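GCN5-related N-acetyltransferase (Brucella melitensis biovar Abortus, PDB 4J3G) probably transfers an acetyl group from acetyl-CoA to an amine, perhaps the N-terminal alanine of a ribosomal protein, as a member of the GNAT family. Local coordinates at residues D58-N61 and R62-W65. Sequence-based numbering, arbitrary orientation.
Sequences DLEN and RHQW. With SO4 (sulfate ion), chain F.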
loop_
_atom_site.group_PDB
_atom_site.type_symbol
_atom_site.label_atom_id
_atom_site.label_comp_id
_atom_site.label_asym_id
_atom_site.label_seq_id
_atom_site.Cartn_x
_atom_site.Cartn_y
_atom_site.Cartn_z
ATOM N N ASP A 58 -3.256 -11.401 -20.551
ATOM C CA ASP A 58 -2.968 -11.492 -21.972
ATOM C C ASP A 58 -2.060 -10.362 -22.420
ATOM O O ASP A 58 -1.700 -9.465 -21.631
ATOM C CB ASP A 58 -4.268 -11.555 -22.791
ATOM C CG ASP A 58 -5.173 -10.347 -22.598
ATOM O OD1 ASP A 58 -4.746 -9.289 -22.108
ATOM O OD2 ASP A 58 -6.337 -10.427 -23.012
ATOM N N LEU A 59 -1.639 -10.437 -23.679
ATOM C CA LEU A 59 -0.668 -9.517 -24.200
ATOM C C LEU A 59 -1.153 -8.066 -24.049
ATOM O O LEU A 59 -0.361 -7.185 -23.641
ATOM C CB LEU A 59 -0.363 -9.845 -25.659
ATOM C CG LEU A 59 0.909 -9.205 -26.196
ATOM C CD1 LEU A 59 2.163 -9.755 -25.530
ATOM C CD2 LEU A 59 0.980 -9.460 -27.709
ATOM N N GLU A 60 -2.451 -7.845 -24.293
ATOM C CA GLU A 60 -3.029 -6.500 -24.243
ATOM C C GLU A 60 -2.901 -5.912 -22.841
ATOM O O GLU A 60 -2.649 -4.732 -22.700
ATOM C CB GLU A 60 -4.507 -6.515 -24.700
ATOM C CG GLU A 60 -5.274 -5.183 -24.593
ATOM C CD GLU A 60 -4.603 -3.984 -25.303
ATOM O OE1 GLU A 60 -3.951 -4.163 -26.361
ATOM O OE2 GLU A 60 -4.740 -2.836 -24.798
ATOM N N ASN A 61 -3.124 -6.741 -21.818
ATOM C CA ASN A 61 -2.956 -6.340 -20.424
ATOM C C ASN A 61 -1.543 -5.751 -20.178
ATOM O O ASN A 61 -1.388 -4.680 -19.614
ATOM C CB ASN A 61 -3.209 -7.536 -19.510
ATOM C CG ASN A 61 -3.015 -7.217 -18.054
ATOM O OD1 ASN A 61 -1.869 -7.157 -17.551
ATOM N ND2 ASN A 61 -4.125 -7.094 -17.326
ATOM N N ARG A 62 -0.528 -6.450 -20.649
ATOM C CA ARG A 62 0.848 -6.008 -20.442
ATOM C C ARG A 62 1.175 -4.794 -21.304
ATOM O O ARG A 62 2.015 -3.990 -20.942
ATOM C CB ARG A 62 1.812 -7.148 -20.735
ATOM C CG ARG A 62 1.636 -8.345 -19.807
ATOM C CD ARG A 62 2.015 -7.987 -18.376
ATOM N NE ARG A 62 0.905 -7.410 -17.616
ATOM C CZ ARG A 62 1.030 -6.840 -16.435
ATOM N NH1 ARG A 62 -0.031 -6.367 -15.813
ATOM N NH2 ARG A 62 2.216 -6.743 -15.870
ATOM N N HIS A 63 0.524 -4.682 -22.449
ATOM C CA HIS A 63 0.724 -3.512 -23.296
ATOM C C HIS A 63 0.243 -2.245 -22.548
ATOM O O HIS A 63 0.925 -1.190 -22.571
ATOM C CB HIS A 63 0.010 -3.697 -24.631
ATOM C CG HIS A 63 -0.222 -2.421 -25.383
ATOM N ND1 HIS A 63 0.710 -1.880 -26.243
ATOM C CD2 HIS A 63 -1.291 -1.589 -25.417
ATOM C CE1 HIS A 63 0.230 -0.768 -26.770
ATOM N NE2 HIS A 63 -0.986 -0.573 -26.290
ATOM N N GLN A 64 -0.935 -2.330 -21.934
ATOM C CA GLN A 64 -1.470 -1.215 -21.142
ATOM C C GLN A 64 -0.564 -0.947 -19.944
ATOM O O GLN A 64 -0.299 0.209 -19.603
ATOM C CB GLN A 64 -2.905 -1.479 -20.658
ATOM C CG GLN A 64 -3.909 -1.634 -21.801
ATOM C CD GLN A 64 -5.304 -1.962 -21.323
ATOM O OE1 GLN A 64 -5.642 -1.737 -20.153
ATOM N NE2 GLN A 64 -6.135 -2.500 -22.228
ATOM N N TRP A 65 -0.033 -2.013 -19.351
ATOM C CA TRP A 65 0.812 -1.869 -18.155
ATOM C C TRP A 65 2.093 -1.112 -18.502
ATOM O O TRP A 65 2.512 -0.164 -17.778
ATOM C CB TRP A 65 1.153 -3.243 -17.567
ATOM C CG TRP A 65 2.089 -3.199 -16.392
ATOM C CD1 TRP A 65 1.763 -2.997 -15.098
ATOM C CD2 TRP A 65 3.509 -3.386 -16.423
ATOM N NE1 TRP A 65 2.878 -3.042 -14.314
ATOM C CE2 TRP A 65 3.968 -3.283 -15.100
ATOM C CE3 TRP A 65 4.421 -3.634 -17.432
ATOM C CZ2 TRP A 65 5.323 -3.378 -14.772
ATOM C CZ3 TRP A 65 5.766 -3.764 -17.101
ATOM C CH2 TRP A 65 6.194 -3.656 -15.784
HETATM S S SO4 F . 1.728 -3.184 -11.103
HETATM O O1 SO4 F . 2.169 -3.492 -9.719
HETATM O O2 SO4 F . 1.387 -1.749 -11.241
HETATM O O3 SO4 F . 2.848 -3.540 -12.003
HETATM O O4 SO4 F . 0.521 -3.969 -11.475
#
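Asn61 and Arg62, neighbours in sequence, run side by side and clasp through a single oxygen: Asn61 OD1 accepts from Arg62 NH1 at 2.7 Å and from Arg62 NE at 2.8 Å. Both donors lie in the carbonyl plane, and amide and guanidinium are nearly coplanar, 17° apart. Bends at chi2 and chi3 (87°) fold the arginine back to this side-on grip, which should restrict rotation of both flat groups. Trp65 CB sits over the centre of one guanidinium face, 3.7 Å above its plane, while Arg62 NH2 lies above one indole face, offset toward the rim; the Arg62 guanidinium also makes a cation-pi contact with Tyr41. At the indole edge, sulfate O3 lies 2.4 Å from Trp65 NE1, too short for an ordinary hydrogen bond, so the exact placement of this ion, probably from the crystallisation liquor, is doubtful. One helical turn apart, Gln64 NE2 gives Glu60 OE2 a nearly straight bond (2.9 Å, 165°) on its anti lone pair. His63 CD2 stands 3.7 Å from the same Glu60 OE2, while His63 ND1 is hydrogen-bonded to Glu31 OE2. Along the backbone, His63, Gln64 and Trp65 donate to the carbonyls four residues earlier, whereas Arg62 N to Asp58 O is weak. Asp58 OD1 takes Asn61 N at 3.0 Å, a capping bond from the N-cap residue at the start of helix 59-72, which packs against helix 34-47 through Leu59, Arg62 and His63 in the N-terminal half of the GNAT fold.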